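PDB 6XYB: paraflagellar rod component from Trypanosoma cruzi, which is of unknown function but is a conserved kinetoplastid-specific protein that binds magnesium and is probably a component of the paraflagellar rod. Local coordinates for residues M4-P15 / G107-R117. Residues are numbered along the deposited sequence; the frame is centred on the assembly and turned at random.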
loop_
_atom_site.group_PDB
_atom_site.type_symbol
_atom_site.label_atom_id
_atom_site.label_comp_id
_atom_site.label_asym_id
_atom_site.label_seq_id
_atom_site.Cartn_x
_atom_site.Cartn_y
_atom_site.Cartn_z
ATOM N N MET C 4 1.725 -20.365 7.348
ATOM C CA MET C 4 0.548 -20.145 8.221
ATOM C C MET C 4 -0.450 -19.259 7.468
ATOM O O MET C 4 -0.142 -18.626 6.452
ATOM C CB MET C 4 0.957 -19.505 9.552
ATOM C CG MET C 4 1.882 -20.390 10.402
ATOM S SD MET C 4 3.253 -19.502 11.239
ATOM C CE MET C 4 4.110 -18.747 9.847
ATOM N N PRO C 5 -1.721 -19.256 7.889
ATOM C CA PRO C 5 -2.751 -18.517 7.190
ATOM C C PRO C 5 -2.371 -17.032 7.254
ATOM O O PRO C 5 -1.464 -16.611 8.038
ATOM C CB PRO C 5 -4.026 -18.814 7.995
ATOM C CG PRO C 5 -3.681 -20.013 8.815
ATOM C CD PRO C 5 -2.229 -19.792 9.152
ATOM N N ASN C 6 -3.152 -16.259 6.540
ATOM C CA ASN C 6 -2.987 -14.795 6.459
ATOM C C ASN C 6 -4.308 -14.186 6.957
ATOM O O ASN C 6 -5.326 -14.886 7.088
ATOM C CB ASN C 6 -2.663 -14.362 5.021
ATOM C CG ASN C 6 -1.242 -14.666 4.595
ATOM O OD1 ASN C 6 -0.385 -13.808 4.650
ATOM N ND2 ASN C 6 -0.972 -15.888 4.199
ATOM N N LEU C 7 -4.321 -12.885 7.130
ATOM C CA LEU C 7 -5.488 -12.140 7.590
ATOM C C LEU C 7 -5.607 -10.923 6.705
ATOM O O LEU C 7 -4.591 -10.315 6.321
ATOM C CB LEU C 7 -5.278 -11.755 9.076
ATOM C CG LEU C 7 -6.275 -10.967 9.891
ATOM C CD1 LEU C 7 -7.593 -11.627 9.936
ATOM C CD2 LEU C 7 -5.663 -10.854 11.272
ATOM N N CYS C 8 -6.834 -10.581 6.354
ATOM C CA CYS C 8 -7.142 -9.329 5.643
ATOM C C CYS C 8 -8.125 -8.544 6.494
ATOM O O CYS C 8 -9.220 -9.103 6.819
ATOM C CB CYS C 8 -7.715 -9.570 4.249
ATOM S SG CYS C 8 -8.281 -8.046 3.422
ATOM N N VAL C 9 -7.787 -7.303 6.827
ATOM C CA VAL C 9 -8.745 -6.422 7.496
ATOM C C VAL C 9 -9.065 -5.301 6.501
ATOM O O VAL C 9 -8.164 -4.708 5.885
ATOM C CB VAL C 9 -8.194 -5.829 8.775
ATOM C CG1 VAL C 9 -9.161 -4.845 9.430
ATOM C CG2 VAL C 9 -7.840 -6.890 9.774
ATOM N N SER C 10 -10.356 -5.043 6.318
ATOM C CA SER C 10 -10.741 -3.968 5.409
ATOM C C SER C 10 -11.561 -2.961 6.202
ATOM O O SER C 10 -12.381 -3.385 7.023
ATOM C CB SER C 10 -11.515 -4.514 4.228
ATOM O OG SER C 10 -11.732 -3.534 3.240
ATOM N N ALA C 11 -11.396 -1.698 5.881
ATOM C CA ALA C 11 -12.167 -0.650 6.566
ATOM C C ALA C 11 -12.671 0.316 5.488
ATOM O O ALA C 11 -11.833 0.868 4.747
ATOM C CB ALA C 11 -11.308 0.056 7.554
ATOM N N THR C 12 -13.980 0.568 5.511
ATOM C CA THR C 12 -14.631 1.514 4.629
ATOM C C THR C 12 -15.225 2.603 5.502
ATOM O O THR C 12 -15.787 2.302 6.530
ATOM C CB THR C 12 -15.657 0.806 3.729
ATOM O OG1 THR C 12 -14.960 -0.146 2.897
ATOM C CG2 THR C 12 -16.351 1.812 2.830
ATOM N N PHE C 13 -15.081 3.818 5.045
ATOM C CA PHE C 13 -15.648 5.020 5.667
ATOM C C PHE C 13 -16.336 5.861 4.585
ATOM O O PHE C 13 -15.861 5.893 3.468
ATOM C CB PHE C 13 -14.538 5.870 6.236
ATOM C CG PHE C 13 -13.643 5.159 7.168
ATOM C CD1 PHE C 13 -13.863 5.104 8.520
ATOM C CD2 PHE C 13 -12.523 4.528 6.683
ATOM C CE1 PHE C 13 -13.047 4.376 9.371
ATOM C CE2 PHE C 13 -11.673 3.831 7.529
ATOM C CZ PHE C 13 -11.932 3.740 8.873
ATOM N N ASN C 14 -17.452 6.565 4.869
ATOM C CA ASN C 14 -18.288 6.513 6.048
ATOM C C ASN C 14 -19.666 5.999 5.665
ATOM O O ASN C 14 -20.094 6.164 4.521
ATOM C CB ASN C 14 -18.369 7.907 6.674
ATOM C CG ASN C 14 -17.133 8.210 7.494
ATOM O OD1 ASN C 14 -16.847 7.521 8.460
ATOM N ND2 ASN C 14 -16.368 9.216 7.108
ATOM N N PRO C 15 -20.428 5.408 6.616
ATOM C CA PRO C 15 -19.982 5.262 7.995
ATOM C C PRO C 15 -18.951 4.146 8.132
ATOM O O PRO C 15 -18.747 3.363 7.187
ATOM C CB PRO C 15 -21.255 4.898 8.765
ATOM C CG PRO C 15 -22.123 4.218 7.718
ATOM C CD PRO C 15 -21.754 4.832 6.383
ATOM N N GLY C 107 -18.538 8.483 -2.456
ATOM C CA GLY C 107 -17.765 9.335 -1.540
ATOM C C GLY C 107 -17.097 8.518 -0.446
ATOM O O GLY C 107 -16.768 9.075 0.595
ATOM N N LYS C 108 -16.963 7.202 -0.596
ATOM C CA LYS C 108 -16.411 6.321 0.454
ATOM C C LYS C 108 -14.982 5.911 0.116
ATOM O O LYS C 108 -14.649 5.802 -1.084
ATOM C CB LYS C 108 -17.255 5.056 0.643
ATOM C CG LYS C 108 -18.756 5.201 0.915
ATOM C CD LYS C 108 -19.411 3.878 1.264
ATOM C CE LYS C 108 -20.875 4.027 1.621
ATOM N NZ LYS C 108 -21.044 4.438 3.029
ATOM N N ASP C 109 -14.190 5.733 1.133
ATOM C CA ASP C 109 -12.809 5.240 0.921
ATOM C C ASP C 109 -12.642 3.897 1.589
ATOM O O ASP C 109 -13.270 3.676 2.622
ATOM C CB ASP C 109 -11.717 6.184 1.396
ATOM C CG ASP C 109 -11.875 6.576 2.847
ATOM O OD1 ASP C 109 -12.738 7.462 3.106
ATOM O OD2 ASP C 109 -11.091 6.079 3.706
ATOM N N THR C 110 -11.883 3.010 0.959
ATOM C CA THR C 110 -11.685 1.669 1.484
ATOM C C THR C 110 -10.192 1.404 1.603
ATOM O O THR C 110 -9.524 1.568 0.568
ATOM C CB THR C 110 -12.373 0.637 0.577
ATOM O OG1 THR C 110 -13.781 0.926 0.578
ATOM C CG2 THR C 110 -12.121 -0.776 1.047
ATOM N N THR C 111 -9.774 0.840 2.710
ATOM C CA THR C 111 -8.401 0.514 2.976
ATOM C C THR C 111 -8.311 -0.945 3.389
ATOM O O THR C 111 -9.056 -1.375 4.265
ATOM C CB THR C 111 -7.818 1.417 4.029
ATOM O OG1 THR C 111 -7.895 2.788 3.645
ATOM C CG2 THR C 111 -6.436 1.002 4.443
ATOM N N LYS C 112 -7.368 -1.655 2.811
ATOM C CA LYS C 112 -7.070 -3.021 3.149
ATOM C C LYS C 112 -5.695 -3.130 3.842
ATOM O O LYS C 112 -4.756 -2.445 3.491
ATOM C CB LYS C 112 -7.198 -3.897 1.919
ATOM C CG LYS C 112 -8.640 -3.859 1.458
ATOM C CD LYS C 112 -9.059 -4.912 0.561
ATOM C CE LYS C 112 -10.295 -4.465 -0.175
ATOM N NZ LYS C 112 -11.496 -4.735 0.663
ATOM N N LEU C 113 -5.649 -3.979 4.865
ATOM C CA LEU C 113 -4.427 -4.240 5.646
ATOM C C LEU C 113 -4.253 -5.764 5.577
ATOM O O LEU C 113 -5.197 -6.534 5.972
ATOM C CB LEU C 113 -4.599 -3.735 7.076
ATOM C CG LEU C 113 -4.798 -2.248 7.312
ATOM C CD1 LEU C 113 -5.325 -2.009 8.735
ATOM C CD2 LEU C 113 -3.499 -1.447 7.193
ATOM N N PHE C 114 -3.070 -6.218 5.214
ATOM C CA PHE C 114 -2.823 -7.664 5.093
ATOM C C PHE C 114 -1.730 -8.075 6.094
ATOM O O PHE C 114 -0.722 -7.378 6.237
ATOM C CB PHE C 114 -2.300 -7.981 3.682
ATOM C CG PHE C 114 -3.287 -7.710 2.600
ATOM C CD1 PHE C 114 -4.332 -8.573 2.383
ATOM C CD2 PHE C 114 -3.196 -6.546 1.871
ATOM C CE1 PHE C 114 -5.266 -8.337 1.384
ATOM C CE2 PHE C 114 -4.110 -6.319 0.831
ATOM C CZ PHE C 114 -5.151 -7.192 0.627
ATOM N N PHE C 115 -2.005 -9.166 6.808
ATOM C CA PHE C 115 -1.159 -9.620 7.932
ATOM C C PHE C 115 -0.735 -11.078 7.757
ATOM O O PHE C 115 -1.480 -11.877 7.143
ATOM C CB PHE C 115 -1.916 -9.563 9.245
ATOM C CG PHE C 115 -2.349 -8.171 9.622
ATOM C CD1 PHE C 115 -3.546 -7.660 9.153
ATOM C CD2 PHE C 115 -1.615 -7.360 10.514
ATOM C CE1 PHE C 115 -3.940 -6.364 9.435
ATOM C CE2 PHE C 115 -2.042 -6.061 10.835
ATOM C CZ PHE C 115 -3.208 -5.569 10.269
ATOM N N ALA C 116 0.465 -11.391 8.235
ATOM C CA ALA C 116 0.968 -12.784 8.233
ATOM C C ALA C 116 1.427 -13.158 9.636
ATOM O O ALA C 116 1.714 -12.277 10.496
ATOM C CB ALA C 116 2.098 -12.913 7.215
ATOM N N ARG C 117 1.476 -14.465 9.925
ATOM C CA ARG C 117 2.013 -14.905 11.237
ATOM C C ARG C 117 3.528 -14.720 11.256
ATOM O O ARG C 117 4.127 -14.717 10.169
ATOM C CB ARG C 117 1.685 -16.373 11.549
ATOM C CG ARG C 117 0.230 -16.711 11.750
ATOM C CD ARG C 117 -0.419 -16.024 12.919
ATOM N NE ARG C 117 -0.017 -16.507 14.248
ATOM C CZ ARG C 117 -0.450 -15.987 15.388
ATOM N NH1 ARG C 117 -1.317 -15.008 15.359
ATOM N NH2 ARG C 117 -0.025 -16.439 16.558
HETATM O O HOH W 1 -10.360 3.504 4.274
HETATM O O HOH W 2 -19.731 2.241 4.943
#
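L7, V9, A11 and F13 pair with F115, L113, T111 and D109 as the hydrogen-bonded pairs of an antiparallel ladder that joins the first and last strands, 6-13 and 108-117, inside the six-stranded antiparallel sheet. Each pair is closed by two N-H...O=C bonds; the one from V9 N to L113 O is 2.8 Å long and nearly straight (170°). CA-H...O contacts fill the non-hydrogen-bonded positions between them, as from C8 CA to L113 O. The sheet continues with strand 17-21 next to 6-13 and strand 93-103 next to 108-117.

On the face carrying L7, V9, F115 and L113, which packs in part on helix 74-90, L7 CB lies 4.0 Å from F115 CB, and V9 CG2 meets F115 CE1 obliquely. D109 sets its carboxylate only 19° from the plane of the F13 ring, with D109 OD2 3.6 Å from F13 CD2, while its OD1 forms a salt bridge with K77. A water donates to both D109 OD2 and A11 O and also bonds T111 OG1, linking the two strands.

The opposite face, with C8, S10, T12, T110, K112 and F114, partly meets a second subunit. C8 SG makes an oblique sulfur-aromatic contact, 4.5 Å from the centroid of the F114 ring, and comes nearest to CE1. K112 bends at its last torsion (chi4 -84°), bringing NZ to S10 OG at 2.9 Å; the same ammonium forms a salt bridge with D74 of the second subunit, so this strand pair contributes directly to the assembly. The T12 and T110 side chains meet through their OG1 atoms, hydrogen-bonded at 2.8 Å, with either able to be the donor.

Where the ladder ends, K108 NZ approaches N14 O too closely for the distance to be taken at face value; more soundly, a second water accepts from K108 NZ and donates to P15 O at 2.7 Å.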